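Local coordinates for protein epsin-1 (Saccharomyces cerevisiae, PDB 5LOZ) that binds phosphoinositide-rich membranes, ubiquitin and clathrin as an endocytic adaptor, and is represented here by its ENTH domain, at residues 47-51 with 88-92; 70-76 with 129-134. All coordinates share one frame. Numbering follows the deposited sequence.

Contact 1 of 2, residues 47-51 with 88-92; sequences DKRLN and IIKTL
The last turn of helix 36-50 faces the short helix 86-91, and the two backbones stay well apart: the closest CA pair, L50 with I88, is 7.2 Å apart. D47 to L50 are helical, as are I88 to T91; N51 is the first residue of its segment to leave helical angles (phi/psi -92/6), and its chi1 of -81° (m) turns the amide back along the helix, so that ND2 of N51 donates to O of D47 at 2.8 Å. D47 takes the t rotamer, which brings its OD1 to 4.3 Å from CG2 of I88. L50 and I88 both direct their CA-to-CB bonds across the gap. I88, with chi1 t and chi2 p, lays CG1 4.0 Å from CB of L50, while its CD1 reaches 3.9 Å from both O of L50 and OD1 of N51. Aliphatic packing of this kind between helices that are not neighbours in the chain is part of the alpha-alpha superhelix of the ENTH domain, and helix 57-73 lies against the same apolar cluster, meeting L50 through L64 and I67 and L92 through I60. The chi angles of L50 fall between wells (-114°, 16°); its CD1 meets CD1 of L92 (chi m, t) at 3.8 Å, and its CD2 lies 4.3 Å from CG1 of I89 (m, t).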
ATOM      1  N   ASP A  47       7.381   1.873  -2.010  1.00 15.08           N
ATOM      2  CA  ASP A  47       8.325   2.348  -1.024  1.00 16.05           C
ATOM      3  C   ASP A  47       8.637   3.842  -1.175  1.00 13.82           C
ATOM      4  O   ASP A  47       8.682   4.567  -0.186  1.00 14.25           O
ATOM      5  CB  ASP A  47       9.647   1.551  -1.065  1.00 19.71           C
ATOM      6  CG  ASP A  47      10.583   1.890   0.131  1.00 25.66           C
ATOM      7  OD1 ASP A  47      10.100   2.020   1.301  1.00 33.82           O
ATOM      8  OD2 ASP A  47      11.802   1.996  -0.101  1.00 33.99           O
ATOM      9  N   LYS A  48       8.872   4.278  -2.409  1.00 14.37           N
ATOM     10  CA  LYS A  48       9.031   5.703  -2.697  1.00 15.44           C
ATOM     11  C   LYS A  48       7.843   6.546  -2.247  1.00 13.78           C
ATOM     12  O   LYS A  48       8.023   7.596  -1.681  1.00 15.68           O
ATOM     13  CB  LYS A  48       9.307   5.943  -4.188  1.00 17.76           C
ATOM     14  CG  LYS A  48      10.716   5.518  -4.611  1.00 21.98           C
ATOM     15  CD  LYS A  48      10.817   5.301  -6.096  1.00 25.81           C
ATOM     16  CE  LYS A  48      12.255   4.980  -6.505  1.00 30.52           C
ATOM     17  NZ  LYS A  48      12.253   4.353  -7.856  1.00 33.01           N
ATOM     18  N   ARG A  49       6.638   6.091  -2.520  1.00 14.25           N
ATOM     19  CA  ARG A  49       5.438   6.863  -2.202  1.00 14.88           C
ATOM     20  C   ARG A  49       5.296   7.028  -0.674  1.00 16.98           C
ATOM     21  O   ARG A  49       4.995   8.102  -0.179  1.00 16.53           O
ATOM     22  CB  ARG A  49       4.179   6.200  -2.783  1.00 13.38           C
ATOM     23  CG  ARG A  49       4.037   6.211  -4.276  1.00 15.77           C
ATOM     24  CD  ARG A  49       3.912   7.594  -4.828  1.00 16.36           C
ATOM     25  NE  ARG A  49       3.215   7.647  -6.090  1.00 17.24           N
ATOM     26  CZ  ARG A  49       3.360   8.571  -7.025  1.00 18.30           C
ATOM     27  NH1 ARG A  49       4.254   9.540  -6.904  1.00 16.66           N
ATOM     28  NH2 ARG A  49       2.613   8.504  -8.114  1.00 17.85           N
ATOM     29  N   LEU A  50       5.545   5.933   0.052  1.00 16.82           N
ATOM     30  CA  LEU A  50       5.489   5.894   1.520  1.00 18.10           C
ATOM     31  C   LEU A  50       6.436   6.877   2.173  1.00 17.31           C
ATOM     32  O   LEU A  50       6.190   7.361   3.268  1.00 18.12           O
ATOM     33  CB  LEU A  50       5.874   4.481   2.008  1.00 18.72           C
ATOM     34  CG  LEU A  50       4.891   3.563   2.703  1.00 21.74           C
ATOM     35  CD1 LEU A  50       3.505   4.005   2.517  1.00 13.21           C
ATOM     36  CD2 LEU A  50       5.168   2.014   2.343  1.00 16.54           C
ATOM     37  N   ASN A  51       7.538   7.136   1.493  1.00 18.95           N
ATOM     38  CA  ASN A  51       8.586   7.993   1.982  1.00 19.02           C
ATOM     39  C   ASN A  51       8.438   9.442   1.566  1.00 19.97           C
ATOM     40  O   ASN A  51       9.273  10.269   1.895  1.00 19.77           O
ATOM     41  CB  ASN A  51       9.968   7.454   1.552  1.00 17.22           C
ATOM     42  CG  ASN A  51      10.466   6.323   2.454  1.00 20.56           C
ATOM     43  OD1 ASN A  51      10.990   6.572   3.533  1.00 26.52           O
ATOM     44  ND2 ASN A  51      10.281   5.078   2.014  1.00 15.96           N
ATOM     45  N   ILE A  88       9.037   1.736   8.036  1.00 15.71           N
ATOM     46  CA  ILE A  88       8.377   2.908   7.443  1.00 17.92           C
ATOM     47  C   ILE A  88       6.871   2.861   7.714  1.00 18.70           C
ATOM     48  O   ILE A  88       6.237   3.867   8.074  1.00 19.72           O
ATOM     49  CB  ILE A  88       8.620   3.041   5.922  1.00 18.91           C
ATOM     50  CG1 ILE A  88       7.943   4.333   5.386  1.00 20.67           C
ATOM     51  CG2 ILE A  88       8.109   1.810   5.130  1.00 17.49           C
ATOM     52  CD1 ILE A  88       8.218   5.630   6.144  1.00 20.78           C
ATOM     53  N   ILE A  89       6.318   1.661   7.661  1.00 17.65           N
ATOM     54  CA  ILE A  89       4.897   1.526   7.944  1.00 16.96           C
ATOM     55  C   ILE A  89       4.583   1.896   9.394  1.00 17.08           C
ATOM     56  O   ILE A  89       3.629   2.659   9.693  1.00 14.16           O
ATOM     57  CB  ILE A  89       4.385   0.118   7.571  1.00 17.78           C
ATOM     58  CG1 ILE A  89       4.561  -0.115   6.045  1.00 18.95           C
ATOM     59  CG2 ILE A  89       2.907  -0.028   7.986  1.00 15.14           C
ATOM     60  CD1 ILE A  89       4.277  -1.577   5.568  1.00 20.36           C
ATOM     61  N   LYS A  90       5.367   1.333  10.305  1.00 16.52           N
ATOM     62  CA  LYS A  90       5.136   1.539  11.723  0.50 17.24           C
ATOM     63  C   LYS A  90       5.281   3.027  12.067  1.00 15.13           C
ATOM     64  O   LYS A  90       4.429   3.543  12.731  1.00 16.17           O
ATOM     65  CB  LYS A  90       6.045   0.657  12.592  0.50 18.18           C
ATOM     66  CG  LYS A  90       7.356   1.300  13.002  0.50 21.84           C
ATOM     67  CD  LYS A  90       7.250   1.964  14.346  0.50 26.44           C
ATOM     68  CE  LYS A  90       8.528   1.772  15.149  0.50 27.18           C
ATOM     69  NZ  LYS A  90       8.209   1.376  16.546  0.50 27.80           N
ATOM     70  N   THR A  91       6.257   3.740  11.490  1.00 14.51           N
ATOM     71  CA  THR A  91       6.430   5.157  11.847  1.00 16.04           C
ATOM     72  C   THR A  91       5.225   5.991  11.406  1.00 15.29           C
ATOM     73  O   THR A  91       4.915   7.028  12.024  1.00 17.10           O
ATOM     74  CB  THR A  91       7.733   5.787  11.350  1.00 16.99           C
ATOM     75  OG1 THR A  91       7.729   5.911   9.923  1.00 23.33           O
ATOM     76  CG2 THR A  91       8.912   4.971  11.790  1.00 19.06           C
ATOM     77  N   LEU A  92       4.488   5.490  10.419  1.00 13.90           N
ATOM     78  CA  LEU A  92       3.383   6.242   9.817  1.00 13.44           C
ATOM     79  C   LEU A  92       2.130   6.152  10.683  1.00 10.54           C
ATOM     80  O   LEU A  92       1.170   6.858  10.465  1.00  9.83           O
ATOM     81  CB  LEU A  92       3.159   5.803   8.367  1.00 14.02           C
ATOM     82  CG  LEU A  92       4.190   6.293   7.323  1.00 14.47           C
ATOM     83  CD1 LEU A  92       3.964   5.582   5.992  1.00 10.73           C
ATOM     84  CD2 LEU A  92       4.096   7.810   7.104  1.00  7.25           C
TER

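Contact 2 of 2, residues 70-76 with 129-134; sequences LIRFGSE and ERNMNI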
ATOM      1  N   LEU A  70      -2.720  -5.805  -1.251  1.00  8.67           N
ATOM      2  CA  LEU A  70      -1.725  -6.724  -1.719  1.00  9.55           C
ATOM      3  C   LEU A  70      -1.483  -7.869  -0.731  1.00 10.44           C
ATOM      4  O   LEU A  70      -1.278  -9.005  -1.146  1.00  9.11           O
ATOM      5  CB  LEU A  70      -0.404  -5.998  -1.983  1.00  6.98           C
ATOM      6  CG  LEU A  70      -0.265  -5.164  -3.249  1.00  9.08           C
ATOM      7  CD1 LEU A  70       1.148  -4.608  -3.428  1.00  8.14           C
ATOM      8  CD2 LEU A  70      -0.676  -6.008  -4.469  1.00 11.90           C
ATOM      9  N   ILE A  71      -1.445  -7.564   0.558  1.00 10.39           N
ATOM     10  CA  ILE A  71      -1.203  -8.608   1.558  1.00 11.18           C
ATOM     11  C   ILE A  71      -2.450  -9.469   1.754  1.00 11.11           C
ATOM     12  O   ILE A  71      -2.358 -10.597   2.203  1.00 11.09           O
ATOM     13  CB  ILE A  71      -0.631  -8.076   2.912  1.00 10.31           C
ATOM     14  CG1 ILE A  71      -1.670  -7.290   3.709  1.00 13.05           C
ATOM     15  CG2 ILE A  71       0.682  -7.257   2.688  1.00 12.67           C
ATOM     16  CD1 ILE A  71      -1.286  -7.035   5.153  1.00  9.83           C
ATOM     17  N   ARG A  72      -3.623  -8.905   1.423  1.00 12.09           N
ATOM     18  CA  ARG A  72      -4.863  -9.618   1.501  1.00 11.01           C
ATOM     19  C   ARG A  72      -5.188 -10.429   0.227  1.00 10.74           C
ATOM     20  O   ARG A  72      -5.874 -11.447   0.308  1.00 11.11           O
ATOM     21  CB  ARG A  72      -6.014  -8.692   1.846  1.00 11.79           C
ATOM     22  CG  ARG A  72      -6.026  -8.142   3.253  1.00 10.62           C
ATOM     23  CD  ARG A  72      -6.863  -6.858   3.322  1.00 19.58           C
ATOM     24  NE  ARG A  72      -8.240  -7.120   3.024  1.00 26.54           N
ATOM     25  CZ  ARG A  72      -9.067  -6.313   2.370  1.00 31.72           C
ATOM     26  NH1 ARG A  72      -8.674  -5.120   1.938  1.00 32.30           N
ATOM     27  NH2 ARG A  72     -10.328  -6.707   2.162  1.00 35.29           N
ATOM     28  N   PHE A  73      -4.697  -9.983  -0.931  1.00 11.17           N
ATOM     29  CA  PHE A  73      -5.076 -10.607  -2.223  1.00 12.41           C
ATOM     30  C   PHE A  73      -3.898 -10.957  -3.120  1.00 12.35           C
ATOM     31  O   PHE A  73      -4.070 -11.643  -4.120  1.00 12.83           O
ATOM     32  CB  PHE A  73      -5.994  -9.660  -3.017  1.00 13.42           C
ATOM     33  CG  PHE A  73      -7.375  -9.511  -2.440  1.00 15.21           C
ATOM     34  CD1 PHE A  73      -7.656  -8.503  -1.496  1.00 19.52           C
ATOM     35  CD2 PHE A  73      -8.396 -10.372  -2.835  1.00 13.75           C
ATOM     36  CE1 PHE A  73      -8.981  -8.354  -0.962  1.00 16.21           C
ATOM     37  CE2 PHE A  73      -9.715 -10.237  -2.302  1.00 15.13           C
ATOM     38  CZ  PHE A  73      -9.988  -9.228  -1.365  1.00 19.62           C
ATOM     39  N   GLY A  74      -2.709 -10.436  -2.820  1.00 11.55           N
ATOM     40  CA  GLY A  74      -1.564 -10.597  -3.699  1.00 11.46           C
ATOM     41  C   GLY A  74      -0.653 -11.718  -3.313  1.00 12.99           C
ATOM     42  O   GLY A  74      -0.952 -12.476  -2.414  1.00 11.00           O
ATOM     43  N   SER A  75       0.468 -11.819  -4.019  1.00 13.92           N
ATOM     44  CA  SER A  75       1.523 -12.804  -3.750  1.00 16.41           C
ATOM     45  C   SER A  75       2.006 -12.822  -2.290  1.00 17.34           C
ATOM     46  O   SER A  75       2.114 -11.777  -1.642  1.00 15.80           O
ATOM     47  CB  SER A  75       2.728 -12.456  -4.664  1.00 17.60           C
ATOM     48  OG  SER A  75       3.929 -13.000  -4.181  1.00 18.72           O
ATOM     49  N   GLU A  76       2.353 -13.998  -1.775  1.00 16.95           N
ATOM     50  CA  GLU A  76       2.943 -14.085  -0.433  1.00 17.77           C
ATOM     51  C   GLU A  76       4.178 -13.178  -0.298  1.00 15.56           C
ATOM     52  O   GLU A  76       4.532 -12.757   0.770  1.00 17.62           O
ATOM     53  CB  GLU A  76       3.369 -15.539  -0.081  1.00 19.62           C
ATOM     54  CG  GLU A  76       2.291 -16.545  -0.034  1.00 24.88           C
ATOM     55  CD  GLU A  76       1.289 -16.391   1.135  1.00 29.19           C
ATOM     56  OE1 GLU A  76       1.540 -15.655   2.112  1.00 33.71           O
ATOM     57  OE2 GLU A  76       0.206 -17.007   1.026  1.00 31.29           O
ATOM     58  N   GLU A 129      -7.918 -14.477   5.951  1.00 14.90           N
ATOM     59  CA  GLU A 129      -8.214 -13.608   4.833  1.00 16.28           C
ATOM     60  C   GLU A 129      -7.603 -14.151   3.565  1.00 16.12           C
ATOM     61  O   GLU A 129      -8.269 -14.212   2.510  1.00 15.49           O
ATOM     62  CB  GLU A 129      -7.683 -12.196   5.107  1.00 16.41           C
ATOM     63  CG  GLU A 129      -7.971 -11.204   4.062  1.00 18.40           C
ATOM     64  CD  GLU A 129      -9.354 -10.582   4.112  1.00 14.66           C
ATOM     65  OE1 GLU A 129     -10.127 -10.837   5.052  1.00 27.15           O
ATOM     66  OE2 GLU A 129      -9.658  -9.814   3.188  1.00 21.33           O
ATOM     67  N   ARG A 130      -6.322 -14.506   3.618  1.00 14.55           N
ATOM     68  CA  ARG A 130      -5.639 -14.945   2.409  1.00 16.26           C
ATOM     69  C   ARG A 130      -6.175 -16.299   1.887  1.00 16.97           C
ATOM     70  O   ARG A 130      -6.328 -16.473   0.678  1.00 17.47           O
ATOM     71  CB  ARG A 130      -4.123 -14.982   2.596  1.00 15.84           C
ATOM     72  CG  ARG A 130      -3.481 -13.578   2.740  1.00 15.32           C
ATOM     73  CD  ARG A 130      -1.998 -13.627   2.914  1.00 12.11           C
ATOM     74  NE  ARG A 130      -1.340 -14.293   1.799  1.00 15.05           N
ATOM     75  CZ  ARG A 130      -1.146 -13.750   0.611  1.00 17.41           C
ATOM     76  NH1 ARG A 130      -1.522 -12.500   0.412  1.00 16.03           N
ATOM     77  NH2 ARG A 130      -0.570 -14.440  -0.370  1.00 17.14           N
ATOM     78  N   ASN A 131      -6.457 -17.238   2.779  1.00 17.12           N
ATOM     79  CA  ASN A 131      -7.121 -18.482   2.383  1.00 20.55           C
ATOM     80  C   ASN A 131      -8.449 -18.228   1.683  1.00 20.91           C
ATOM     81  O   ASN A 131      -8.787 -18.845   0.682  1.00 22.78           O
ATOM     82  CB  ASN A 131      -7.402 -19.362   3.602  1.00 21.03           C
ATOM     83  CG  ASN A 131      -6.176 -20.075   4.108  1.00 22.60           C
ATOM     84  OD1 ASN A 131      -5.125 -20.116   3.432  1.00 22.03           O
ATOM     85  ND2 ASN A 131      -6.295 -20.649   5.318  1.00 23.01           N
ATOM     86  N   MET A 132      -9.206 -17.296   2.243  1.00 21.34           N
ATOM     87  CA  MET A 132     -10.451 -16.909   1.702  1.00 20.42           C
ATOM     88  C   MET A 132     -10.315 -16.251   0.346  1.00 19.35           C
ATOM     89  O   MET A 132     -11.097 -16.583  -0.577  1.00 18.25           O
ATOM     90  CB  MET A 132     -11.135 -15.951   2.647  1.00 20.62           C
ATOM     91  CG  MET A 132     -12.460 -15.447   2.142  1.00 24.25           C
ATOM     92  SD  MET A 132     -13.330 -14.511   3.462  1.00 27.65           S
ATOM     93  CE  MET A 132     -12.426 -15.066   4.849  1.00 16.14           C
ATOM     94  N   ASN A 133      -9.334 -15.338   0.213  1.00 15.53           N
ATOM     95  CA  ASN A 133      -9.222 -14.512  -0.958  1.00 16.08           C
ATOM     96  C   ASN A 133      -8.470 -15.167  -2.088  1.00 15.89           C
ATOM     97  O   ASN A 133      -8.674 -14.849  -3.245  1.00 18.78           O
ATOM     98  CB  ASN A 133      -8.540 -13.190  -0.621  1.00 14.68           C
ATOM     99  CG  ASN A 133      -9.384 -12.284   0.303  1.00 19.02           C
ATOM    100  OD1 ASN A 133     -10.609 -12.302   0.268  1.00 15.81           O
ATOM    101  ND2 ASN A 133      -8.706 -11.518   1.158  1.00 15.06           N
ATOM    102  N   ILE A 134      -7.559 -16.066  -1.763  1.00 16.89           N
ATOM    103  CA  ILE A 134      -6.633 -16.601  -2.761  1.00 16.65           C
ATOM    104  C   ILE A 134      -6.920 -18.084  -3.017  1.00 18.60           C
ATOM    105  O   ILE A 134      -6.660 -18.954  -2.172  1.00 16.39           O
ATOM    106  CB  ILE A 134      -5.184 -16.436  -2.362  1.00 15.25           C
ATOM    107  CG1 ILE A 134      -4.860 -14.946  -2.071  1.00 15.48           C
ATOM    108  CG2 ILE A 134      -4.271 -16.998  -3.414  1.00 17.81           C
ATOM    109  CD1 ILE A 134      -3.502 -14.716  -1.570  1.00 11.72           C
TER
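R130 inserts its guanidinium into the turn that joins two helices of the ENTH superhelix, 57-73 and 76-84, and there binds carbonyls and a carboxylate near its own plane. NH1 of R130 donates to O of I71 at 2.7 Å and to O of G74 at 2.9 Å, the latter oxygen also receiving NH2 of R130 at 2.9 Å. A salt bridge completes the set, with NH2 of R130 3.0 Å from OE2 of E76, an oxygen that R137 also engages. The arginine thus ties the last turn of helix 57-73 and the turn after it, through O of I71 and O of G74, to the C-terminal helix 123-133. A second salt bridge joins NE of R72 to OE2 of E129 at 3.0 Å, while NH1 of R72 pairs with D68. The same OE2 of E129 accepts ND2 of N133 at 2.8 Å, and that ND2 also donates to O of R72 at 3.0 Å, so one amide links the carboxylate to the helix end. The backbones come close here, with CA atoms 5.5 Å apart for R72 and R130. Farther out, Y34 touches the side chain of I134 and its hydroxyl hydrogen-bonds to O of F73, whose ring stacks with Y69. CD1 of I134 lies 3.5 Å from O of G74, and N133 sits over one face of the F73 ring, its CG 3.3 Å from CE2.

How the contacts relate
Contacts 1 and 2 lie on opposite sides of the chain's centre, their centres about 21 Å apart and their nearest atoms about 7 Å apart. Helix 57-73 relates them: it supplies one segment of contact 2 and packs through I60, L64 and I67 against the leucines of contact 1. Helix 106-121 also serves both. Each contact is partly buried. Contact 1, nearer the centre, is mainly aliphatic, buries 220 Å² and sets buried L50, I89 and L92 beside exposed N51. Contact 2, where the C-terminal helix joins the superhelix, has no fully exposed residue among those that touch, buries 451 Å² and relies on salt bridges and side-chain-to-carbonyl hydrogen bonds.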